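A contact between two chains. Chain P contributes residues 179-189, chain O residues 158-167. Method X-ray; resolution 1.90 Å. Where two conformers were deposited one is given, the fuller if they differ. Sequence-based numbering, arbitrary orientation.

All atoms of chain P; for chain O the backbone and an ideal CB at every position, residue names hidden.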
# COMPACT_ATOMS: atom_id res chain seq x y z
N GLY P 179 120.56 56.59 58.24
CA GLY P 179 119.86 55.67 57.35
C GLY P 179 119.66 54.27 57.92
O GLY P 179 120.51 53.77 58.67
N SER P 180 118.56 53.63 57.55
CA SER P 180 118.13 52.36 58.16
C SER P 180 119.13 51.22 58.02
O SER P 180 119.78 51.07 56.98
CB SER P 180 116.77 51.93 57.61
OG SER P 180 116.54 50.56 57.89
N GLN P 181 119.23 50.40 59.07
CA GLN P 181 120.15 49.26 59.09
C GLN P 181 119.48 47.93 58.69
O GLN P 181 120.15 46.90 58.64
CB GLN P 181 120.82 49.14 60.46
CG GLN P 181 121.86 50.23 60.72
CD GLN P 181 122.95 50.28 59.65
OE1 GLN P 181 123.78 49.38 59.56
NE2 GLN P 181 122.95 51.35 58.85
N SER P 182 118.19 47.98 58.39
CA SER P 182 117.43 46.79 57.99
C SER P 182 117.97 46.17 56.70
O SER P 182 118.02 46.84 55.66
CB SER P 182 115.94 47.15 57.82
OG SER P 182 115.27 46.22 56.98
N PRO P 183 118.39 44.90 56.77
CA PRO P 183 118.81 44.17 55.57
C PRO P 183 117.66 43.98 54.56
O PRO P 183 117.89 44.01 53.35
CB PRO P 183 119.24 42.81 56.13
CG PRO P 183 118.57 42.70 57.44
CD PRO P 183 118.52 44.09 57.99
N SER P 184 116.44 43.78 55.07
CA SER P 184 115.30 43.50 54.20
C SER P 184 114.81 44.74 53.48
O SER P 184 114.25 44.63 52.39
CB SER P 184 114.16 42.85 54.99
OG SER P 184 114.56 41.57 55.44
N LEU P 185 115.04 45.91 54.08
CA LEU P 185 114.74 47.17 53.40
C LEU P 185 115.58 47.34 52.13
O LEU P 185 115.08 47.78 51.10
CB LEU P 185 114.93 48.37 54.34
CG LEU P 185 114.45 49.73 53.79
CD1 LEU P 185 112.93 49.77 53.53
CD2 LEU P 185 114.85 50.86 54.74
N LEU P 186 116.85 46.96 52.19
CA LEU P 186 117.70 47.02 51.01
C LEU P 186 117.19 46.08 49.92
O LEU P 186 117.06 46.47 48.75
CB LEU P 186 119.14 46.71 51.38
CG LEU P 186 120.27 47.08 50.42
CD1 LEU P 186 120.31 48.59 50.13
CD2 LEU P 186 121.57 46.62 51.05
N LEU P 187 116.88 44.84 50.31
CA LEU P 187 116.31 43.85 49.40
C LEU P 187 114.95 44.28 48.82
O LEU P 187 114.63 43.93 47.68
CB LEU P 187 116.21 42.48 50.09
CG LEU P 187 117.53 41.77 50.43
CD1 LEU P 187 117.33 40.55 51.26
CD2 LEU P 187 118.30 41.40 49.17
N GLU P 188 114.19 45.07 49.58
CA GLU P 188 112.90 45.59 49.12
C GLU P 188 113.09 46.67 48.05
O GLU P 188 112.25 46.78 47.15
CB GLU P 188 112.07 46.14 50.27
CG GLU P 188 110.62 46.40 49.90
CD GLU P 188 109.84 47.13 50.98
OE1 GLU P 188 108.68 47.51 50.71
OE2 GLU P 188 110.38 47.33 52.09
N LEU P 189 114.18 47.44 48.14
CA LEU P 189 114.52 48.38 47.07
C LEU P 189 114.69 47.62 45.77
O LEU P 189 114.14 48.00 44.75
CB LEU P 189 115.81 49.17 47.38
CG LEU P 189 116.14 50.34 46.45
CD1 LEU P 189 115.12 51.44 46.54
CD2 LEU P 189 117.55 50.91 46.76
N UNK O 158 109.05 42.19 57.13
CA UNK O 158 110.27 41.93 57.88
C UNK O 158 111.05 43.22 58.16
O UNK O 158 111.54 43.42 59.26
CB UNK O 158 111.15 40.94 57.12
N UNK O 159 111.12 44.11 57.16
CA UNK O 159 111.87 45.36 57.27
C UNK O 159 111.33 46.33 58.32
O UNK O 159 112.10 47.07 58.94
CB UNK O 159 111.89 46.06 55.91
N UNK O 160 110.00 46.32 58.53
CA UNK O 160 109.36 47.08 59.60
C UNK O 160 109.81 46.59 60.97
O UNK O 160 110.21 47.38 61.82
CB UNK O 160 107.84 46.98 59.48
N UNK O 161 109.79 45.27 61.16
CA UNK O 161 110.21 44.65 62.41
C UNK O 161 111.73 44.79 62.62
O UNK O 161 112.17 45.10 63.72
CB UNK O 161 109.81 43.17 62.42
N UNK O 162 112.51 44.58 61.56
CA UNK O 162 113.96 44.76 61.65
C UNK O 162 114.32 46.15 62.18
O UNK O 162 115.10 46.27 63.14
CB UNK O 162 114.61 44.54 60.28
N UNK O 163 113.72 47.18 61.59
CA UNK O 163 113.99 48.58 61.97
C UNK O 163 113.69 48.84 63.43
O UNK O 163 114.45 49.56 64.10
CB UNK O 163 113.17 49.54 61.11
N UNK O 164 112.59 48.28 63.93
CA UNK O 164 112.21 48.47 65.32
C UNK O 164 113.16 47.75 66.26
O UNK O 164 113.50 48.26 67.33
CB UNK O 164 110.78 47.98 65.55
N UNK O 165 113.59 46.56 65.85
CA UNK O 165 114.48 45.76 66.67
C UNK O 165 115.90 46.35 66.72
O UNK O 165 116.57 46.29 67.75
CB UNK O 165 114.52 44.33 66.14
N UNK O 166 116.36 46.87 65.59
CA UNK O 166 117.74 47.35 65.47
C UNK O 166 117.89 48.77 66.02
O UNK O 166 118.93 49.11 66.60
CB UNK O 166 118.19 47.31 64.01
N UNK O 167 116.83 49.58 65.87
CA UNK O 167 116.85 50.99 66.26
C UNK O 167 117.52 51.86 65.21
O UNK O 167 117.54 53.10 65.30
CB UNK O 167 117.57 51.16 67.60

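Chain P presents the start of a helix, 183-189, and the loop before it; the helix of chain O passes it at an angle of 146°, nearly antiparallel, with the axes 8.2 Å apart at their closest. Because the contact meets the helix's start, it offers serine hydroxyls and the NH of S184(P); the NH of L185(P) is already capped by S182(P) OG.

Position 158 points sideways, its ideal CB 3.9 Å from S184(P) OG. A long side chain could run past this hydroxyl, and a small one would also be tolerated. The residue is R158(O), whose CD lies 3.6 Å from S184(P) OG while its guanidinium reaches the side chain at 162.

Position 159 points toward chain P, where its ideal CB is 3.6 Å from both S182(P) OG and L185(P) N. With the backbones this close, alanine, serine or glycine would suit. It is S159(O), whose CB packs against the capping bond from L185(P) N to S182(P) OG.

Position 160 points away and 161 is out of reach, so chain P sets no preference; they are T160(O) and V161(O).

Position 162 is the most telling. It points toward chain P, where the N of S184(P) and the hydroxyls of S182(P) and S184(P) can all donate. An acceptor is wanted, on a side chain long enough to reach beyond the ideal CB; glutamate or glutamine would serve, and a carboxylate offers two acceptors. E162(O) uses both: OE1 accepts from S184(P) N at 2.9 Å and from S182(P) OG at 2.6 Å, and OE2 accepts from S184(P) OG at 2.6 Å. S182(P) OG thus donates across the contact while capping its own helix. One turn back, R158(O) NH1 forms a salt bridge with E162(O) OE2 at 2.8 Å, balancing its charge.

Position 163 points sideways, its ideal CB 4.8 Å from S180(P) OG. That hydroxyl oxygen already accepts from S182(P) N, leaving its own proton to give. An acceptor two atoms beyond CB is wanted, so aspartate or asparagine suits. D163(O) provides it: its OD1 accepts from S180(P) OG at 2.5 Å.

Positions 164 and 165 are out of reach and could vary as far as chain P is concerned; they are K164(O) and L165(O).

Position 166 points toward the loop, its ideal CB 4.8 Å from Q181(P) CB. Aliphatic carbon is available there and on P183(P), favouring leucine, isoleucine or methionine. L166(O) places CD1 4.2 Å from Q181(P) CB and 4.3 Å from P183(P) CD.

Position 167 points away, and its phi of 81° favours glycine; it is G167(O).

Chain O (158-167) RSTVEDKLLG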
# COMPACT_ATOMS: atom_id res chain seq x y z
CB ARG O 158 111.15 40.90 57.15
CG ARG O 158 111.84 39.94 58.12
CD ARG O 158 112.93 39.08 57.53
NE ARG O 158 113.35 38.04 58.48
CZ ARG O 158 114.43 38.12 59.27
NH1 ARG O 158 115.24 39.17 59.22
NH2 ARG O 158 114.72 37.11 60.09
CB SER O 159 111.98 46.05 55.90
OG SER O 159 110.75 46.62 55.51
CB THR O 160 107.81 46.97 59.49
OG1 THR O 160 107.40 47.45 58.21
CG2 THR O 160 107.11 47.91 60.47
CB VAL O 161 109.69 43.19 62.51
CG1 VAL O 161 110.26 42.46 63.73
CG2 VAL O 161 108.16 43.19 62.56
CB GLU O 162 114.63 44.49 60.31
CG GLU O 162 114.68 43.01 59.93
CD GLU O 162 114.99 42.79 58.46
OE1 GLU O 162 115.31 43.77 57.76
OE2 GLU O 162 114.92 41.62 58.00
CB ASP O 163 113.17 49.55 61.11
CG ASP O 163 113.96 50.12 59.95
OD1 ASP O 163 115.20 49.96 59.94
OD2 ASP O 163 113.41 50.75 59.00
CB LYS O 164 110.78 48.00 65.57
CG LYS O 164 109.72 48.96 65.08
CD LYS O 164 108.36 48.51 65.57
CE LYS O 164 107.31 48.60 64.48
NZ LYS O 164 106.14 47.74 64.88
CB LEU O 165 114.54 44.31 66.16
CG LEU O 165 113.35 43.40 66.51
CD1 LEU O 165 113.48 42.06 65.79
CD2 LEU O 165 113.25 43.22 68.03
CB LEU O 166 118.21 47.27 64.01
CG LEU O 166 118.31 45.88 63.37
CD1 LEU O 166 118.44 45.96 61.86
CD2 LEU O 166 119.44 45.04 63.98
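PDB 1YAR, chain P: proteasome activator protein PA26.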